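Local coordinates for enolase from the environmental genome shotgun sequencing of the Sargasso Sea (PDB 2QGY), which is of unknown function but belongs to the enolase superfamily and probably catalyses a magnesium-dependent reaction on a carboxylate substrate, at residues A[99-102]-A[103-107]; A[257-260]-A[261-265]. All blocks are in the same frame, centred on the assembly; numbering follows the deposited sequence.

Contact 1 of 2, residues A[99-102]-A[103-107]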
loop_
_atom_site.group_PDB
_atom_site.type_symbol
_atom_site.label_atom_id
_atom_site.label_comp_id
_atom_site.label_asym_id
_atom_site.label_seq_id
_atom_site.Cartn_x
_atom_site.Cartn_y
_atom_site.Cartn_z
ATOM N N LEU A 99 -1.199 2.556 0.228
ATOM C CA LEU A 99 -1.613 3.956 0.340
ATOM C C LEU A 99 -1.995 4.572 -0.989
ATOM O O LEU A 99 -2.997 5.283 -1.061
ATOM C CB LEU A 99 -0.512 4.794 0.989
ATOM C CG LEU A 99 -0.352 4.708 2.499
ATOM C CD1 LEU A 99 0.484 5.901 2.956
ATOM C CD2 LEU A 99 -1.735 4.708 3.249
ATOM N N ASP A 100 -1.195 4.312 -2.037
ATOM C CA ASP A 100 -1.447 4.867 -3.362
ATOM C C ASP A 100 -2.839 4.448 -3.856
ATOM O O ASP A 100 -3.630 5.292 -4.290
ATOM C CB ASP A 100 -0.346 4.438 -4.347
ATOM C CG ASP A 100 1.051 4.740 -3.810
ATOM O OD1 ASP A 100 1.650 5.724 -4.305
ATOM O OD2 ASP A 100 1.547 4.021 -2.875
ATOM N N PHE A 101 -3.171 3.157 -3.744
ATOM C CA PHE A 101 -4.461 2.703 -4.239
ATOM C C PHE A 101 -5.597 3.304 -3.395
ATOM O O PHE A 101 -6.616 3.754 -3.936
ATOM C CB PHE A 101 -4.520 1.170 -4.239
ATOM C CG PHE A 101 -5.821 0.615 -4.710
ATOM C CD1 PHE A 101 -6.147 0.613 -6.087
ATOM C CD2 PHE A 101 -6.715 0.062 -3.811
ATOM C CE1 PHE A 101 -7.360 0.089 -6.522
ATOM C CE2 PHE A 101 -7.917 -0.471 -4.261
ATOM C CZ PHE A 101 -8.229 -0.456 -5.617
ATOM N N SER A 102 -5.413 3.291 -2.081
ATOM C CA SER A 102 -6.397 3.798 -1.126
ATOM C C SER A 102 -6.600 5.296 -1.339
ATOM O O SER A 102 -7.724 5.795 -1.142
ATOM C CB SER A 102 -5.948 3.511 0.341
ATOM O OG SER A 102 -5.947 2.106 0.607
ATOM N N SER A 103 -5.531 6.015 -1.718
ATOM C CA SER A 103 -5.686 7.452 -2.068
ATOM C C SER A 103 -6.548 7.620 -3.328
ATOM O O SER A 103 -7.408 8.512 -3.394
ATOM C CB SER A 103 -4.352 8.137 -2.313
ATOM O OG SER A 103 -3.649 8.265 -1.095
ATOM N N ALA A 104 -6.285 6.772 -4.325
ATOM C CA ALA A 104 -7.091 6.792 -5.565
ATOM C C ALA A 104 -8.582 6.555 -5.290
ATOM O O ALA A 104 -9.420 7.311 -5.771
ATOM C CB ALA A 104 -6.574 5.749 -6.563
ATOM N N THR A 105 -8.904 5.516 -4.520
ATOM C CA THR A 105 -10.308 5.153 -4.283
ATOM C C THR A 105 -10.928 6.189 -3.372
ATOM O O THR A 105 -12.086 6.472 -3.508
ATOM C CB THR A 105 -10.506 3.763 -3.660
ATOM O OG1 THR A 105 -9.910 3.698 -2.351
ATOM C CG2 THR A 105 -9.843 2.708 -4.562
ATOM N N SER A 106 -10.156 6.746 -2.439
ATOM C CA SER A 106 -10.694 7.877 -1.611
ATOM C C SER A 106 -11.215 9.016 -2.482
ATOM O O SER A 106 -12.303 9.570 -2.223
ATOM C CB SER A 106 -9.624 8.470 -0.678
ATOM O OG SER A 106 -9.276 7.485 0.255
ATOM N N ALA A 107 -10.413 9.428 -3.454
ATOM C CA ALA A 107 -10.758 10.598 -4.239
ATOM C C ALA A 107 -12.097 10.317 -4.957
ATOM O O ALA A 107 -12.967 11.174 -4.971
ATOM C CB ALA A 107 -9.668 10.944 -5.227
#
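The first torsions of F101 and T105 turn their ends together across one helical turn. With CG of F101 anti to the backbone N (chi1 179°), the ring leans along the helix toward its C-terminal end; chi1 of 63° in T105 sets OG1 between the backbone N and the carbonyl carbon and turns the methyl CG2 toward the phenyl ring. That methyl sits over one face in a CH-pi contact, 3.9 Å from T105 CG2 to the F101 ring centroid and displaced toward the rim at CE2 and CZ; T105 CG2 lies 3.7 Å from F101 CZ. Between the same two residues, T105 N donates to F101 O at 2.9 Å, one of four successive i to i+4 backbone bonds through this first part of the helix.

The second grip is at S106. Its hydroxyl reaches back one turn and donates to S102 O, 2.7 Å from S106 OG, while S106 N gives S102 O a bond of 2.9 Å from the opposite face of the carbonyl plane. S102 O is therefore held by two donors of one residue; such a serine bond to the carbonyl four residues earlier is common in helices. Outside the turn, S106 OG and T105 OG1 bond to the backbone N and O of G280, S103 OG to F54 O and S102 OG to S255 OG, so these buried hydroxyls all have polar partners.

D100 makes a salt bridge to R59, whereas the F101 ring has a cation-pi partner in R59 of the second subunit. In the N-terminal domain of this mandelate racemase/muconate lactonizing enzyme relative, helices 60-74 and 82-93 pack on the F101 and T105 side of helix 99-120, and S103 and A107 touch A53 of strand 48-53.

Contact 2 of 2, residues A[257-260]-A[261-265]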
loop_
_atom_site.group_PDB
_atom_site.type_symbol
_atom_site.label_atom_id
_atom_site.label_comp_id
_atom_site.label_asym_id
_atom_site.label_seq_id
_atom_site.Cartn_x
_atom_site.Cartn_y
_atom_site.Cartn_z
ATOM N N LEU A 257 -9.587 -1.363 6.673
ATOM C CA LEU A 257 -10.243 -1.665 7.948
ATOM C C LEU A 257 -9.457 -2.644 8.811
ATOM O O LEU A 257 -9.452 -2.528 10.021
ATOM C CB LEU A 257 -11.625 -2.238 7.703
ATOM C CG LEU A 257 -12.677 -1.286 7.147
ATOM C CD1 LEU A 257 -13.912 -2.078 6.735
ATOM C CD2 LEU A 257 -13.025 -0.221 8.191
ATOM N N VAL A 258 -8.796 -3.619 8.178
ATOM C CA VAL A 258 -8.191 -4.727 8.923
ATOM C C VAL A 258 -7.108 -4.250 9.884
ATOM O O VAL A 258 -7.113 -4.665 11.046
ATOM C CB VAL A 258 -7.630 -5.800 7.969
ATOM C CG1 VAL A 258 -6.942 -6.923 8.765
ATOM C CG2 VAL A 258 -8.770 -6.365 7.097
ATOM N N HIS A 259 -6.205 -3.375 9.421
ATOM C CA HIS A 259 -5.140 -2.883 10.315
ATOM C C HIS A 259 -5.774 -2.167 11.520
ATOM O O HIS A 259 -5.357 -2.380 12.668
ATOM C CB HIS A 259 -4.191 -1.951 9.565
ATOM C CG HIS A 259 -3.187 -1.273 10.454
ATOM N ND1 HIS A 259 -2.137 -1.943 11.042
ATOM C CD2 HIS A 259 -3.141 -0.009 10.928
ATOM C CE1 HIS A 259 -1.438 -1.097 11.773
ATOM N NE2 HIS A 259 -2.034 0.083 11.735
ATOM N N PHE A 260 -6.765 -1.318 11.267
ATOM C CA PHE A 260 -7.387 -0.582 12.391
ATOM C C PHE A 260 -8.152 -1.486 13.345
ATOM O O PHE A 260 -8.122 -1.251 14.567
ATOM C CB PHE A 260 -8.209 0.624 11.914
ATOM C CG PHE A 260 -7.349 1.730 11.303
ATOM C CD1 PHE A 260 -6.760 2.698 12.108
ATOM C CD2 PHE A 260 -7.034 1.705 9.943
ATOM C CE1 PHE A 260 -5.922 3.684 11.571
ATOM C CE2 PHE A 260 -6.201 2.682 9.388
ATOM C CZ PHE A 260 -5.636 3.663 10.199
ATOM N N ARG A 261 -8.766 -2.544 12.817
ATOM C CA ARG A 261 -9.393 -3.542 13.684
ATOM C C ARG A 261 -8.354 -4.229 14.561
ATOM O O ARG A 261 -8.625 -4.482 15.710
ATOM C CB ARG A 261 -10.203 -4.570 12.883
ATOM C CG ARG A 261 -11.532 -3.991 12.497
ATOM C CD ARG A 261 -12.218 -4.763 11.394
ATOM N NE ARG A 261 -13.499 -4.137 11.100
ATOM C CZ ARG A 261 -14.205 -4.373 9.995
ATOM N NH1 ARG A 261 -13.754 -5.228 9.087
ATOM N NH2 ARG A 261 -15.368 -3.774 9.811
ATOM N N GLU A 262 -7.188 -4.547 14.002
ATOM C CA GLU A 262 -6.096 -5.116 14.808
ATOM C C GLU A 262 -5.661 -4.132 15.896
ATOM O O GLU A 262 -5.429 -4.559 17.029
ATOM C CB GLU A 262 -4.905 -5.500 13.932
ATOM C CG GLU A 262 -3.669 -6.089 14.697
ATOM C CD GLU A 262 -3.906 -7.473 15.286
ATOM O OE1 GLU A 262 -4.877 -8.128 14.881
ATOM O OE2 GLU A 262 -3.105 -7.902 16.161
ATOM N N LEU A 263 -5.518 -2.843 15.574
ATOM C CA LEU A 263 -5.122 -1.855 16.608
ATOM C C LEU A 263 -6.166 -1.830 17.720
ATOM O O LEU A 263 -5.823 -1.782 18.891
ATOM C CB LEU A 263 -4.969 -0.430 16.042
ATOM C CG LEU A 263 -3.861 -0.175 15.012
ATOM C CD1 LEU A 263 -4.128 1.220 14.464
ATOM C CD2 LEU A 263 -2.483 -0.201 15.702
ATOM N N ILE A 264 -7.443 -1.887 17.350
ATOM C CA ILE A 264 -8.496 -1.925 18.382
ATOM C C ILE A 264 -8.360 -3.165 19.280
ATOM O O ILE A 264 -8.456 -3.057 20.517
ATOM C CB ILE A 264 -9.910 -1.856 17.765
ATOM C CG1 ILE A 264 -10.184 -0.493 17.138
ATOM C CG2 ILE A 264 -11.014 -2.062 18.837
ATOM C CD1 ILE A 264 -11.484 -0.484 16.258
ATOM N N SER A 265 -8.137 -4.317 18.641
ATOM C CA SER A 265 -8.032 -5.638 19.302
ATOM C C SER A 265 -6.929 -5.646 20.316
ATOM O O SER A 265 -7.032 -6.279 21.372
ATOM C CB SER A 265 -7.676 -6.727 18.279
ATOM O OG SER A 265 -8.776 -7.045 17.463
#
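H259 and L263 form the inner shell on one side of helix 257-265, with the leucine branch lying over a face of the imidazole. L263 CG stands 4.2 Å from the H259 ring centroid, 28° off its normal, as a CH-pi contact, and L263 CD1 comes to 3.6 Å from H259 NE2. The same methyl touches the next aromatic residue: L263 CD1 is 3.8 Å from F260 CD1, the two side chains running side by side. L263 is thus shared by two rings, which in turn meet each other, since CD2 of H259 lies over the centre of the F260 ring.

Away from these rings, L257 and R261 pair on another face of the helix. The arginine runs extended from CG to NE, and its guanidinium passes across L257, whose CB and CD1 lie against one of its flat faces; L257 CD1 is 3.8 Å from R261 NH2. This is apolar cover for a charged group whose NH2 is salt-bridged to E291 of helix 282-294.

Positioning comes from the backbone. L263 N donates to H259 O at 2.9 Å, and R261 N binds L257 O at the same length. H259 has CG anti to its backbone N (chi1 172°), which tips the imidazole along the helix to meet L263. Farther out, L263 packs on I234 and L237 of helix 234-243, and E262 OE2 makes a salt bridge to R266 of its own chain and a hydrogen bond to S235 of the second subunit.

Helix 257-265 is the crossover between parallel strands 248-250 and 271-272, a beta-alpha-beta unit of the TIM-barrel-like domain of the enolase superfamily; F260, L263 and I264 pack against F272 of strand 271-272, F260 edge-to-face.

Both contacts lie within a single helix, but in different domains. Contact 1 is wholly buried, at the start of helix 99-120 in the N-terminal domain, whereas contact 2 is partly buried, on a peripheral helix of the barrel, and has the exposed R261 at its margin. Contact 1 combines hydroxyl-to-backbone bonds with one phenyl-methyl contact; contact 2 relies on larger apolar and aromatic groups, with an arginine laid over a leucine. The polar side of contact 1 touches the loop leading into the helix of contact 2, yet their nearest atoms stay about 8 Å apart. Both meet the second subunit, contact 1 among others by F101 against its R59, contact 2 by E262 bonding its S235.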